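Hypothetical protein (Fusobacterium nucleatum subsp. nucleatum, PDB 2GSL) binds magnesium and might be a ribonuclease of the RNase III class involved in RNA processing. Local coordinates at residues 69-74 / 112-117; 17-22 / 102-107; 56-61 / 96-101. All blocks are in the same frame, centred on the assembly; numbering follows the deposited sequence.

Contact 1: 69-74 / 112-117; sequences DEEFKV and LKKEEE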
ATOM      1  N   ASP A  69      -2.777  23.333   0.111  1.00 48.73           N
ATOM      2  CA  ASP A  69      -2.384  24.252  -0.951  1.00 51.08           C
ATOM      3  C   ASP A  69      -3.404  24.207  -2.085  1.00 51.72           C
ATOM      4  O   ASP A  69      -4.123  23.218  -2.251  1.00 52.07           O
ATOM      5  CB  ASP A  69      -0.993  23.901  -1.514  1.00 53.11           C
ATOM      6  CG  ASP A  69       0.130  24.050  -0.487  1.00 54.11           C
ATOM      7  OD1 ASP A  69       0.169  25.078   0.222  1.00 54.72           O
ATOM      8  OD2 ASP A  69       0.985  23.140  -0.402  1.00 55.30           O
ATOM      9  N   GLU A  70      -3.453  25.284  -2.862  1.00 52.13           N
ATOM     10  CA  GLU A  70      -4.371  25.407  -3.991  1.00 52.11           C
ATOM     11  C   GLU A  70      -4.362  24.191  -4.917  1.00 51.06           C
ATOM     12  O   GLU A  70      -5.413  23.613  -5.217  1.00 49.91           O
ATOM     13  CB  GLU A  70      -4.023  26.662  -4.801  1.00 54.26           C
ATOM     14  CG  GLU A  70      -4.796  27.903  -4.395  1.00 57.43           C
ATOM     15  CD  GLU A  70      -6.267  27.805  -4.765  1.00 59.80           C
ATOM     16  OE1 GLU A  70      -7.040  28.722  -4.402  1.00 60.60           O
ATOM     17  OE2 GLU A  70      -6.647  26.808  -5.424  1.00 60.29           O
ATOM     18  N   GLU A  71      -3.168  23.822  -5.375  1.00 49.25           N
ATOM     19  CA  GLU A  71      -2.987  22.689  -6.283  1.00 47.75           C
ATOM     20  C   GLU A  71      -3.722  21.423  -5.833  1.00 44.89           C
ATOM     21  O   GLU A  71      -4.258  20.673  -6.655  1.00 44.76           O
ATOM     22  CB  GLU A  71      -1.489  22.399  -6.436  1.00 50.39           C
ATOM     23  CG  GLU A  71      -1.142  21.066  -7.085  1.00 53.22           C
ATOM     24  CD  GLU A  71       0.362  20.864  -7.214  1.00 54.99           C
ATOM     25  OE1 GLU A  71       1.095  21.096  -6.218  1.00 54.04           O
ATOM     26  OE2 GLU A  71       0.809  20.463  -8.314  1.00 57.45           O
ATOM     27  N   PHE A  72      -3.747  21.197  -4.525  1.00 41.30           N
ATOM     28  CA  PHE A  72      -4.396  20.029  -3.961  1.00 36.73           C
ATOM     29  C   PHE A  72      -5.893  20.207  -3.834  1.00 34.52           C
ATOM     30  O   PHE A  72      -6.661  19.281  -4.094  1.00 33.52           O
ATOM     31  CB  PHE A  72      -3.779  19.716  -2.602  1.00 36.65           C
ATOM     32  CG  PHE A  72      -2.340  19.340  -2.686  1.00 36.93           C
ATOM     33  CD1 PHE A  72      -1.379  20.040  -1.974  1.00 38.82           C
ATOM     34  CD2 PHE A  72      -1.936  18.311  -3.529  1.00 36.44           C
ATOM     35  CE1 PHE A  72      -0.027  19.720  -2.110  1.00 40.55           C
ATOM     36  CE2 PHE A  72      -0.597  17.984  -3.675  1.00 36.26           C
ATOM     37  CZ  PHE A  72       0.360  18.684  -2.969  1.00 38.20           C
ATOM     38  N   LYS A  73      -6.308  21.398  -3.425  1.00 32.77           N
ATOM     39  CA  LYS A  73      -7.725  21.685  -3.275  1.00 32.65           C
ATOM     40  C   LYS A  73      -8.460  21.362  -4.581  1.00 32.73           C
ATOM     41  O   LYS A  73      -9.580  20.843  -4.563  1.00 32.00           O
ATOM     42  CB  LYS A  73      -7.930  23.158  -2.910  1.00 34.09           C
ATOM     43  CG  LYS A  73      -7.341  23.581  -1.572  1.00 36.02           C
ATOM     44  CD  LYS A  73      -7.838  24.971  -1.186  1.00 39.02           C
ATOM     45  CE  LYS A  73      -7.706  25.221   0.315  1.00 41.89           C
ATOM     46  NZ  LYS A  73      -8.362  26.504   0.748  1.00 45.03           N
ATOM     47  N   VAL A  74      -7.812  21.671  -5.709  1.00 32.56           N
ATOM     48  CA  VAL A  74      -8.359  21.423  -7.044  1.00 31.71           C
ATOM     49  C   VAL A  74      -8.566  19.921  -7.248  1.00 32.89           C
ATOM     50  O   VAL A  74      -9.671  19.467  -7.574  1.00 31.70           O
ATOM     51  CB  VAL A  74      -7.396  21.970  -8.160  1.00 32.45           C
ATOM     52  CG1 VAL A  74      -7.960  21.684  -9.554  1.00 29.52           C
ATOM     53  CG2 VAL A  74      -7.199  23.473  -7.996  1.00 30.80           C
ATOM     54  N   LEU A 112       4.345  13.800  -6.488  1.00 37.86           N
ATOM     55  CA  LEU A 112       5.048  15.077  -6.510  1.00 39.82           C
ATOM     56  C   LEU A 112       6.124  15.117  -5.446  1.00 41.68           C
ATOM     57  O   LEU A 112       6.457  16.185  -4.937  1.00 42.55           O
ATOM     58  CB  LEU A 112       4.096  16.244  -6.265  1.00 38.20           C
ATOM     59  CG  LEU A 112       3.156  16.591  -7.404  1.00 36.41           C
ATOM     60  CD1 LEU A 112       2.281  17.754  -6.992  1.00 34.78           C
ATOM     61  CD2 LEU A 112       3.967  16.921  -8.638  1.00 36.04           C
ATOM     62  N   LYS A 113       6.661  13.955  -5.098  1.00 43.81           N
ATOM     63  CA  LYS A 113       7.707  13.886  -4.084  1.00 46.40           C
ATOM     64  C   LYS A 113       7.381  14.670  -2.806  1.00 47.38           C
ATOM     65  O   LYS A 113       8.275  14.958  -2.011  1.00 48.75           O
ATOM     66  CB  LYS A 113       9.036  14.390  -4.660  1.00 46.94           C
ATOM     67  CG  LYS A 113       9.898  13.317  -5.319  1.00 47.20           C
ATOM     68  CD  LYS A 113       9.241  12.731  -6.548  1.00 48.46           C
ATOM     69  CE  LYS A 113      10.156  11.718  -7.235  1.00 51.06           C
ATOM     70  NZ  LYS A 113      10.468  10.538  -6.367  1.00 51.34           N
ATOM     71  N   LYS A 114       6.109  15.012  -2.610  1.00 47.42           N
ATOM     72  CA  LYS A 114       5.696  15.748  -1.420  1.00 47.10           C
ATOM     73  C   LYS A 114       5.334  14.809  -0.263  1.00 48.12           C
ATOM     74  O   LYS A 114       4.355  15.027   0.457  1.00 48.47           O
ATOM     75  CB  LYS A 114       4.523  16.670  -1.759  1.00 45.96           C
ATOM     76  CG  LYS A 114       4.952  17.963  -2.447  1.00 47.18           C
ATOM     77  CD  LYS A 114       3.759  18.784  -2.924  1.00 46.85           C
ATOM     78  CE  LYS A 114       4.174  20.189  -3.340  1.00 44.85           C
ATOM     79  NZ  LYS A 114       4.577  20.999  -2.166  1.00 43.36           N
ATOM     80  N   GLU A 115       6.150  13.774  -0.080  1.00 48.56           N
ATOM     81  CA  GLU A 115       5.934  12.791   0.970  1.00 50.14           C
ATOM     82  C   GLU A 115       5.958  13.430   2.358  1.00 50.11           C
ATOM     83  O   GLU A 115       5.552  12.812   3.343  1.00 50.95           O
ATOM     84  CB  GLU A 115       6.989  11.671   0.877  1.00 51.58           C
ATOM     85  CG  GLU A 115       6.433  10.265   0.558  1.00 52.92           C
ATOM     86  CD  GLU A 115       6.092   9.452   1.817  1.00 54.43           C
ATOM     87  OE1 GLU A 115       7.019   9.145   2.599  1.00 54.74           O
ATOM     88  OE2 GLU A 115       4.901   9.118   2.024  1.00 53.08           O
ATOM     89  N   GLU A 116       6.428  14.667   2.451  1.00 49.68           N
ATOM     90  CA  GLU A 116       6.462  15.329   3.752  1.00 49.67           C
ATOM     91  C   GLU A 116       5.086  15.895   4.074  1.00 48.10           C
ATOM     92  O   GLU A 116       4.742  16.112   5.237  1.00 47.44           O
ATOM     93  CB  GLU A 116       7.496  16.459   3.765  1.00 51.45           C
ATOM     94  CG  GLU A 116       7.516  17.235   5.076  1.00 54.26           C
ATOM     95  CD  GLU A 116       7.889  16.363   6.270  1.00 56.60           C
ATOM     96  OE1 GLU A 116       7.636  16.790   7.419  1.00 56.12           O
ATOM     97  OE2 GLU A 116       8.443  15.258   6.059  1.00 57.22           O
ATOM     98  N   GLU A 117       4.308  16.142   3.026  1.00 47.62           N
ATOM     99  CA  GLU A 117       2.962  16.680   3.172  1.00 46.64           C
ATOM    100  C   GLU A 117       2.030  15.549   3.602  1.00 45.12           C
ATOM    101  O   GLU A 117       1.016  15.778   4.263  1.00 44.87           O
ATOM    102  CB  GLU A 117       2.496  17.276   1.842  1.00 47.81           C
ATOM    103  CG  GLU A 117       3.296  18.496   1.391  1.00 50.40           C
ATOM    104  CD  GLU A 117       2.838  19.780   2.064  1.00 52.30           C
ATOM    105  OE1 GLU A 117       2.774  19.812   3.311  1.00 53.01           O
ATOM    106  OE2 GLU A 117       2.544  20.762   1.342  1.00 52.96           O
TER
HETATM  107  O   HOH W   1       0.167  20.854   0.750  1.00 38.94           O
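F72 meets K114 where the start of helix 70-80 faces the linker between helices 93-111 and 115-127 in the all-helical ribonuclease III domain. A Schellman motif ends helix 93-111, with K113, at positive phi, as its C-prime residue. The contact lies at the surface and buries 206 Å² in all; its nearest CA atoms, those of D69 and E117, are 10.1 Å apart. The closer-packed half is largely apolar: the F72 ring, the K114 methylenes and the L112 methyl, with the E71 carboxylate at its margin. K114 does not cover a face of the buried ring, which also touches M109; its CD comes in at the edge, near the ring plane, 3.4 Å from F72 CZ. L112 CD1 lies obliquely to the same ring, 4.4 Å from F72 CE2. E71 reaches L112 tip to tip, with OE2 3.4 Å from L112 CD1, its chain extended beyond CG (chi2 179°).

The other half is polar and looser, since a water stands between its carboxylates and K114 NZ stays 4.5 Å from D69 OD2, too far for a salt bridge, though its charge may temper the carboxylates nearby. D69 and E117 cross at about a right angle, their carboxylate planes turned 49° apart. D69 OD2 and E117 OE2, both acceptors and 3.3 Å apart, are bridged by one water that donates to each, 2.7 Å from D69 OD2.

Contact 2: 17-22 / 102-107; sequences ELAFLG and LEAIIG. With MG (magnesium ion), chain G.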
ATOM      1  N   GLU A  17      -7.378   7.460 -10.844  1.00 24.87           N
ATOM      2  CA  GLU A  17      -6.080   6.817 -10.916  1.00 25.69           C
ATOM      3  C   GLU A  17      -5.252   7.170  -9.699  1.00 24.73           C
ATOM      4  O   GLU A  17      -4.547   6.325  -9.153  1.00 21.45           O
ATOM      5  CB  GLU A  17      -5.356   7.230 -12.182  1.00 25.99           C
ATOM      6  CG  GLU A  17      -5.779   6.394 -13.351  1.00 29.53           C
ATOM      7  CD  GLU A  17      -5.336   6.987 -14.654  1.00 31.54           C
ATOM      8  OE1 GLU A  17      -5.693   8.164 -14.901  1.00 31.79           O
ATOM      9  OE2 GLU A  17      -4.645   6.278 -15.424  1.00 31.52           O
ATOM     10  N   LEU A  18      -5.347   8.426  -9.277  1.00 24.90           N
ATOM     11  CA  LEU A  18      -4.612   8.877  -8.110  1.00 26.07           C
ATOM     12  C   LEU A  18      -5.164   8.185  -6.872  1.00 25.15           C
ATOM     13  O   LEU A  18      -4.413   7.653  -6.058  1.00 28.13           O
ATOM     14  CB  LEU A  18      -4.734  10.398  -7.963  1.00 26.64           C
ATOM     15  CG  LEU A  18      -4.209  11.233  -9.139  1.00 28.53           C
ATOM     16  CD1 LEU A  18      -4.730  12.649  -9.002  1.00 27.92           C
ATOM     17  CD2 LEU A  18      -2.672  11.215  -9.173  1.00 24.35           C
ATOM     18  N   ALA A  19      -6.484   8.191  -6.736  1.00 24.86           N
ATOM     19  CA  ALA A  19      -7.148   7.566  -5.593  1.00 24.59           C
ATOM     20  C   ALA A  19      -6.757   6.094  -5.457  1.00 22.87           C
ATOM     21  O   ALA A  19      -6.777   5.532  -4.361  1.00 22.81           O
ATOM     22  CB  ALA A  19      -8.665   7.684  -5.751  1.00 24.03           C
ATOM     23  N   PHE A  20      -6.418   5.477  -6.587  1.00 20.71           N
ATOM     24  CA  PHE A  20      -6.019   4.074  -6.630  1.00 20.19           C
ATOM     25  C   PHE A  20      -4.656   3.948  -5.965  1.00 20.42           C
ATOM     26  O   PHE A  20      -4.415   3.054  -5.148  1.00 21.89           O
ATOM     27  CB  PHE A  20      -5.941   3.602  -8.090  1.00 17.93           C
ATOM     28  CG  PHE A  20      -5.696   2.122  -8.248  1.00 20.90           C
ATOM     29  CD1 PHE A  20      -6.485   1.191  -7.569  1.00 20.98           C
ATOM     30  CD2 PHE A  20      -4.703   1.654  -9.113  1.00 18.25           C
ATOM     31  CE1 PHE A  20      -6.288  -0.179  -7.753  1.00 22.79           C
ATOM     32  CE2 PHE A  20      -4.506   0.292  -9.300  1.00 18.80           C
ATOM     33  CZ  PHE A  20      -5.294  -0.632  -8.623  1.00 20.75           C
ATOM     34  N   LEU A  21      -3.766   4.853  -6.336  1.00 19.59           N
ATOM     35  CA  LEU A  21      -2.432   4.877  -5.785  1.00 20.05           C
ATOM     36  C   LEU A  21      -2.541   5.354  -4.336  1.00 18.32           C
ATOM     37  O   LEU A  21      -1.973   4.744  -3.430  1.00 17.30           O
ATOM     38  CB  LEU A  21      -1.557   5.829  -6.611  1.00 22.32           C
ATOM     39  CG  LEU A  21      -0.206   6.231  -6.024  1.00 23.43           C
ATOM     40  CD1 LEU A  21       0.677   5.009  -5.900  1.00 24.74           C
ATOM     41  CD2 LEU A  21       0.434   7.277  -6.903  1.00 25.36           C
ATOM     42  N   GLY A  22      -3.288   6.437  -4.130  1.00 17.22           N
ATOM     43  CA  GLY A  22      -3.471   6.983  -2.793  1.00 16.64           C
ATOM     44  C   GLY A  22      -3.939   5.959  -1.773  1.00 15.12           C
ATOM     45  O   GLY A  22      -3.496   5.969  -0.632  1.00 12.11           O
ATOM     46  N   LEU A 102      -9.814  12.276  -0.928  1.00 22.83           N
ATOM     47  CA  LEU A 102      -8.716  12.201   0.026  1.00 21.62           C
ATOM     48  C   LEU A 102      -7.618  11.290  -0.531  1.00 21.34           C
ATOM     49  O   LEU A 102      -6.444  11.658  -0.519  1.00 23.13           O
ATOM     50  CB  LEU A 102      -9.225  11.686   1.387  1.00 19.89           C
ATOM     51  CG  LEU A 102      -8.351  11.541   2.653  1.00 17.11           C
ATOM     52  CD1 LEU A 102      -7.562  10.251   2.588  1.00 17.89           C
ATOM     53  CD2 LEU A 102      -7.458  12.734   2.830  1.00 12.55           C
ATOM     54  N   GLU A 103      -7.984  10.119  -1.044  1.00 19.56           N
ATOM     55  CA  GLU A 103      -6.970   9.217  -1.592  1.00 20.35           C
ATOM     56  C   GLU A 103      -6.366   9.782  -2.878  1.00 21.42           C
ATOM     57  O   GLU A 103      -5.290   9.368  -3.305  1.00 23.43           O
ATOM     58  CB  GLU A 103      -7.557   7.826  -1.883  1.00 17.37           C
ATOM     59  CG  GLU A 103      -8.193   7.154  -0.694  1.00 15.96           C
ATOM     60  CD  GLU A 103      -8.527   5.702  -0.939  1.00 20.38           C
ATOM     61  OE1 GLU A 103      -8.131   4.868  -0.089  1.00 22.04           O
ATOM     62  OE2 GLU A 103      -9.184   5.376  -1.962  1.00 18.76           O
ATOM     63  N   ALA A 104      -7.067  10.724  -3.494  1.00 20.92           N
ATOM     64  CA  ALA A 104      -6.593  11.327  -4.722  1.00 20.79           C
ATOM     65  C   ALA A 104      -5.502  12.317  -4.359  1.00 20.37           C
ATOM     66  O   ALA A 104      -4.452  12.364  -4.996  1.00 19.03           O
ATOM     67  CB  ALA A 104      -7.736  12.031  -5.435  1.00 21.91           C
ATOM     68  N   ILE A 105      -5.756  13.112  -3.329  1.00 22.21           N
ATOM     69  CA  ILE A 105      -4.778  14.086  -2.869  1.00 23.15           C
ATOM     70  C   ILE A 105      -3.526  13.359  -2.364  1.00 24.74           C
ATOM     71  O   ILE A 105      -2.416  13.712  -2.741  1.00 26.34           O
ATOM     72  CB  ILE A 105      -5.347  14.952  -1.745  1.00 21.56           C
ATOM     73  CG1 ILE A 105      -6.476  15.815  -2.300  1.00 22.04           C
ATOM     74  CG2 ILE A 105      -4.245  15.804  -1.144  1.00 20.91           C
ATOM     75  CD1 ILE A 105      -7.257  16.546  -1.238  1.00 23.68           C
ATOM     76  N   ILE A 106      -3.713  12.345  -1.522  1.00 24.19           N
ATOM     77  CA  ILE A 106      -2.586  11.585  -1.003  1.00 24.87           C
ATOM     78  C   ILE A 106      -1.806  11.026  -2.193  1.00 25.10           C
ATOM     79  O   ILE A 106      -0.582  11.121  -2.245  1.00 25.45           O
ATOM     80  CB  ILE A 106      -3.044  10.388  -0.063  1.00 23.66           C
ATOM     81  CG1 ILE A 106      -3.684  10.914   1.222  1.00 22.90           C
ATOM     82  CG2 ILE A 106      -1.837   9.553   0.371  1.00 20.41           C
ATOM     83  CD1 ILE A 106      -2.687  11.566   2.179  1.00 22.39           C
ATOM     84  N   GLY A 107      -2.516  10.446  -3.152  1.00 25.48           N
ATOM     85  CA  GLY A 107      -1.852   9.888  -4.314  1.00 26.73           C
ATOM     86  C   GLY A 107      -1.035  10.929  -5.055  1.00 29.37           C
ATOM     87  O   GLY A 107       0.080  10.649  -5.509  1.00 32.21           O
TER
HETATM   88 MG    MG G 201      -9.783   3.211   0.078  1.00 19.00          MG
HETATM   89  O   HOH W   2     -10.113   2.781  -2.145  1.00 19.81           O
HETATM   90  O   HOH W   3      -8.759   2.775   2.156  1.00 32.34           O
HETATM   91  O   HOH W   4     -10.582   1.005   0.186  1.00 23.11           O
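At the magnesium site, A19 and G22 of helix 15-34 press against E103, A104 and G107 of helix 93-111. The segment axes approach to 6.6 Å and cross at 79°, a closeness matched by the 3.7 Å between G22 CA and G107 CA. Glycine stands on both sides of this point, and with no side chain between them the backbones themselves touch. E103 O receives a CA-H...O contact from G22 CA at 3.0 Å, with an angle of 167° at the hydrogen; A19 CA makes a second one to the same oxygen.

Beside the glycines, L18 CB lies on A104 O at 3.6 Å, and A19 CB is 4.0 Å from E103 CB. All eight touching residues are buried. From this packed backbone the E103 side chain runs on to the magnesium ion, extended beyond CG (chi2 -169°), and carries its carboxylate past A19 O. E103 OE1 binds magnesium at 2.4 Å. Its other oxygen, OE2, accepts a hydrogen bond at 2.8 Å from water 2, itself a metal ligand, so metal and water together restrain the carboxylate's rotation. Waters 3 and 4 and D23, probably the catalytic residue, are further ligands of the ion. On the outer side of helix 15-34, F20 makes a cation-pi contact with R31 of the second subunit. Acidic residues from two crossing helices sharing a magnesium ion are characteristic of the ribonuclease III catalytic site.

Contact 3: 56-61 / 96-101; sequences YQSLIY and YKEATA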
ATOM      1  N   TYR A  56     -14.034   7.160   7.740  1.00 23.71           N
ATOM      2  CA  TYR A  56     -12.917   7.835   8.393  1.00 22.63           C
ATOM      3  C   TYR A  56     -12.162   8.765   7.435  1.00 21.72           C
ATOM      4  O   TYR A  56     -12.002   9.953   7.716  1.00 19.76           O
ATOM      5  CB  TYR A  56     -11.958   6.819   9.028  1.00 23.65           C
ATOM      6  CG  TYR A  56     -10.958   7.456   9.973  1.00 24.44           C
ATOM      7  CD1 TYR A  56      -9.737   7.931   9.501  1.00 23.56           C
ATOM      8  CD2 TYR A  56     -11.270   7.658  11.321  1.00 23.15           C
ATOM      9  CE1 TYR A  56      -8.855   8.596  10.333  1.00 24.16           C
ATOM     10  CE2 TYR A  56     -10.390   8.326  12.168  1.00 25.10           C
ATOM     11  CZ  TYR A  56      -9.183   8.798  11.662  1.00 26.53           C
ATOM     12  OH  TYR A  56      -8.317   9.506  12.470  1.00 28.80           O
ATOM     13  N   GLN A  57     -11.704   8.252   6.301  1.00 22.22           N
ATOM     14  CA  GLN A  57     -10.986   9.127   5.382  1.00 23.27           C
ATOM     15  C   GLN A  57     -11.803  10.402   5.146  1.00 26.45           C
ATOM     16  O   GLN A  57     -11.239  11.490   4.990  1.00 29.60           O
ATOM     17  CB  GLN A  57     -10.730   8.424   4.059  1.00 19.62           C
ATOM     18  CG  GLN A  57     -10.496   6.959   4.216  1.00 18.12           C
ATOM     19  CD  GLN A  57      -9.731   6.377   3.061  1.00 22.59           C
ATOM     20  OE1 GLN A  57      -8.568   6.721   2.852  1.00 24.75           O
ATOM     21  NE2 GLN A  57     -10.371   5.490   2.299  1.00 22.16           N
ATOM     22  N   SER A  58     -13.131  10.266   5.142  1.00 28.15           N
ATOM     23  CA  SER A  58     -14.036  11.400   4.936  1.00 27.96           C
ATOM     24  C   SER A  58     -13.894  12.452   6.038  1.00 29.20           C
ATOM     25  O   SER A  58     -13.967  13.656   5.778  1.00 29.16           O
ATOM     26  CB  SER A  58     -15.496  10.921   4.868  1.00 27.68           C
ATOM     27  OG  SER A  58     -16.394  12.024   4.751  1.00 27.14           O
ATOM     28  N   LEU A  59     -13.708  12.001   7.273  1.00 29.84           N
ATOM     29  CA  LEU A  59     -13.538  12.944   8.365  1.00 31.75           C
ATOM     30  C   LEU A  59     -12.219  13.639   8.135  1.00 32.71           C
ATOM     31  O   LEU A  59     -12.103  14.847   8.341  1.00 33.35           O
ATOM     32  CB  LEU A  59     -13.498  12.229   9.712  1.00 35.37           C
ATOM     33  CG  LEU A  59     -14.833  11.712  10.255  1.00 38.53           C
ATOM     34  CD1 LEU A  59     -14.618  11.082  11.629  1.00 37.14           C
ATOM     35  CD2 LEU A  59     -15.827  12.876  10.349  1.00 39.98           C
ATOM     36  N   ILE A  60     -11.223  12.872   7.701  1.00 31.35           N
ATOM     37  CA  ILE A  60      -9.919  13.444   7.441  1.00 32.23           C
ATOM     38  C   ILE A  60     -10.046  14.543   6.404  1.00 32.20           C
ATOM     39  O   ILE A  60      -9.711  15.699   6.664  1.00 32.46           O
ATOM     40  CB  ILE A  60      -8.922  12.390   6.917  1.00 33.66           C
ATOM     41  CG1 ILE A  60      -8.644  11.353   8.002  1.00 33.47           C
ATOM     42  CG2 ILE A  60      -7.617  13.067   6.496  1.00 32.20           C
ATOM     43  CD1 ILE A  60      -7.996  11.930   9.243  1.00 34.67           C
ATOM     44  N   TYR A  61     -10.547  14.186   5.226  1.00 32.64           N
ATOM     45  CA  TYR A  61     -10.702  15.163   4.155  1.00 32.54           C
ATOM     46  C   TYR A  61     -11.373  16.441   4.662  1.00 32.32           C
ATOM     47  O   TYR A  61     -10.817  17.523   4.536  1.00 30.48           O
ATOM     48  CB  TYR A  61     -11.490  14.539   2.992  1.00 30.70           C
ATOM     49  CG  TYR A  61     -11.827  15.496   1.872  1.00 28.71           C
ATOM     50  CD1 TYR A  61     -12.965  16.286   1.936  1.00 28.48           C
ATOM     51  CD2 TYR A  61     -10.996  15.627   0.762  1.00 29.46           C
ATOM     52  CE1 TYR A  61     -13.272  17.187   0.929  1.00 29.25           C
ATOM     53  CE2 TYR A  61     -11.288  16.531  -0.258  1.00 28.85           C
ATOM     54  CZ  TYR A  61     -12.429  17.312  -0.165  1.00 29.48           C
ATOM     55  OH  TYR A  61     -12.728  18.241  -1.141  1.00 30.08           O
ATOM     56  N   TYR A  96     -18.183   8.669   0.502  1.00 37.03           N
ATOM     57  CA  TYR A  96     -17.402   7.838  -0.395  1.00 34.55           C
ATOM     58  C   TYR A  96     -16.587   8.745  -1.321  1.00 34.49           C
ATOM     59  O   TYR A  96     -15.391   8.532  -1.525  1.00 33.27           O
ATOM     60  CB  TYR A  96     -18.338   6.936  -1.199  1.00 32.43           C
ATOM     61  CG  TYR A  96     -17.623   5.860  -1.964  1.00 31.82           C
ATOM     62  CD1 TYR A  96     -17.132   6.092  -3.252  1.00 31.84           C
ATOM     63  CD2 TYR A  96     -17.376   4.625  -1.377  1.00 30.70           C
ATOM     64  CE1 TYR A  96     -16.404   5.111  -3.929  1.00 31.23           C
ATOM     65  CE2 TYR A  96     -16.653   3.648  -2.038  1.00 31.54           C
ATOM     66  CZ  TYR A  96     -16.166   3.892  -3.307  1.00 32.05           C
ATOM     67  OH  TYR A  96     -15.411   2.918  -3.919  1.00 32.72           O
ATOM     68  N   LYS A  97     -17.240   9.767  -1.865  1.00 33.15           N
ATOM     69  CA  LYS A  97     -16.573  10.701  -2.750  1.00 33.14           C
ATOM     70  C   LYS A  97     -15.404  11.372  -2.021  1.00 33.09           C
ATOM     71  O   LYS A  97     -14.271  11.355  -2.505  1.00 34.03           O
ATOM     72  CB  LYS A  97     -17.573  11.744  -3.268  1.00 33.51           C
ATOM     73  CG  LYS A  97     -18.627  11.151  -4.219  1.00 35.90           C
ATOM     74  CD  LYS A  97     -19.979  11.873  -4.134  1.00 38.29           C
ATOM     75  CE  LYS A  97     -19.960  13.304  -4.708  1.00 40.27           C
ATOM     76  NZ  LYS A  97     -20.110  13.400  -6.204  1.00 40.15           N
ATOM     77  N   GLU A  98     -15.667  11.944  -0.854  1.00 32.10           N
ATOM     78  CA  GLU A  98     -14.614  12.599  -0.094  1.00 32.10           C
ATOM     79  C   GLU A  98     -13.515  11.610   0.272  1.00 31.83           C
ATOM     80  O   GLU A  98     -12.371  11.996   0.492  1.00 31.62           O
ATOM     81  CB  GLU A  98     -15.191  13.235   1.164  1.00 33.20           C
ATOM     82  CG  GLU A  98     -15.931  14.534   0.894  1.00 36.46           C
ATOM     83  CD  GLU A  98     -16.826  14.942   2.048  1.00 40.96           C
ATOM     84  OE1 GLU A  98     -17.399  16.062   1.996  1.00 42.19           O
ATOM     85  OE2 GLU A  98     -16.964  14.135   3.004  1.00 42.56           O
ATOM     86  N   ALA A  99     -13.864  10.330   0.313  1.00 30.61           N
ATOM     87  CA  ALA A  99     -12.891   9.299   0.629  1.00 29.40           C
ATOM     88  C   ALA A  99     -11.938   9.128  -0.551  1.00 28.85           C
ATOM     89  O   ALA A  99     -10.741   8.861  -0.388  1.00 28.85           O
ATOM     90  CB  ALA A  99     -13.602   7.983   0.928  1.00 29.06           C
ATOM     91  N   THR A 100     -12.494   9.271  -1.747  1.00 29.05           N
ATOM     92  CA  THR A 100     -11.734   9.160  -2.985  1.00 27.03           C
ATOM     93  C   THR A 100     -10.927  10.432  -3.199  1.00 25.47           C
ATOM     94  O   THR A 100      -9.787  10.396  -3.645  1.00 24.15           O
ATOM     95  CB  THR A 100     -12.672   8.991  -4.160  1.00 26.88           C
ATOM     96  OG1 THR A 100     -13.501   7.848  -3.929  1.00 29.43           O
ATOM     97  CG2 THR A 100     -11.877   8.807  -5.449  1.00 27.98           C
ATOM     98  N   ALA A 101     -11.541  11.561  -2.880  1.00 24.22           N
ATOM     99  CA  ALA A 101     -10.875  12.832  -3.034  1.00 24.57           C
ATOM    100  C   ALA A 101      -9.650  12.831  -2.126  1.00 24.47           C
ATOM    101  O   ALA A 101      -8.581  13.324  -2.501  1.00 23.56           O
ATOM    102  CB  ALA A 101     -11.822  13.972  -2.665  1.00 23.78           C
TER
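At the crossing of helices 54-64 and 93-111, within the ribonuclease III domain, S58, Q57 and Y61 meet E98, A99 and A101. The segment axes pass 7.7 Å apart at 67°, and the nearest CA atoms are those of S58 and A99. One hydrogen bond spans the crossing: S58 OG, placed anti to its backbone N (chi1 176°), donates to E98 OE2 at 2.8 Å and meets that oxygen nearly along its C-O axis. The second oxygen, E98 OE1, forms a salt bridge with K80, so both ends of this buried carboxylate are held.

Y61 packs against the same glutamate. E98 CA lies over one face of the ring, while CG comes to 3.6 Å from Y61 CD1; the two side chains cross at about a right angle, yet ring and carboxylate planes differ by just 23°. A101 CB approaches the ring obliquely, 3.6 Å from Y61 CE2. At the other end Q57 CB rests 4.1 Å from A99 CA, and Q57 NE2 makes a weak hydrogen bond to E103 OE1 of the magnesium site. Helix 70-80 closes one side, with K80 touching both Y61 and A101, and helix 115-127 packs on I60.

In the fold
Contacts 2 and 3 share helix 93-111, on which segments 96-101 and 102-107 are consecutive; their centres are about 11 Å apart and they touch, as at A19 and T100. Segment 112-117 of contact 1 follows the end of that helix, while 69-74 starts helix 70-80; contact 1 lies about 11 Å from contact 2 and about 16 Å from contact 3 between centres. It touches contact 2 through F72 O and I105 CG1. Along the chain the order is 17-22, 56-61, 69-74, 96-101, 102-107, 112-117: contact 3 nests inside contact 2, and the segments of contact 1 alternate with those of both. Helices 15-34 and 54-64 thus both pack on helix 93-111 beside the ion.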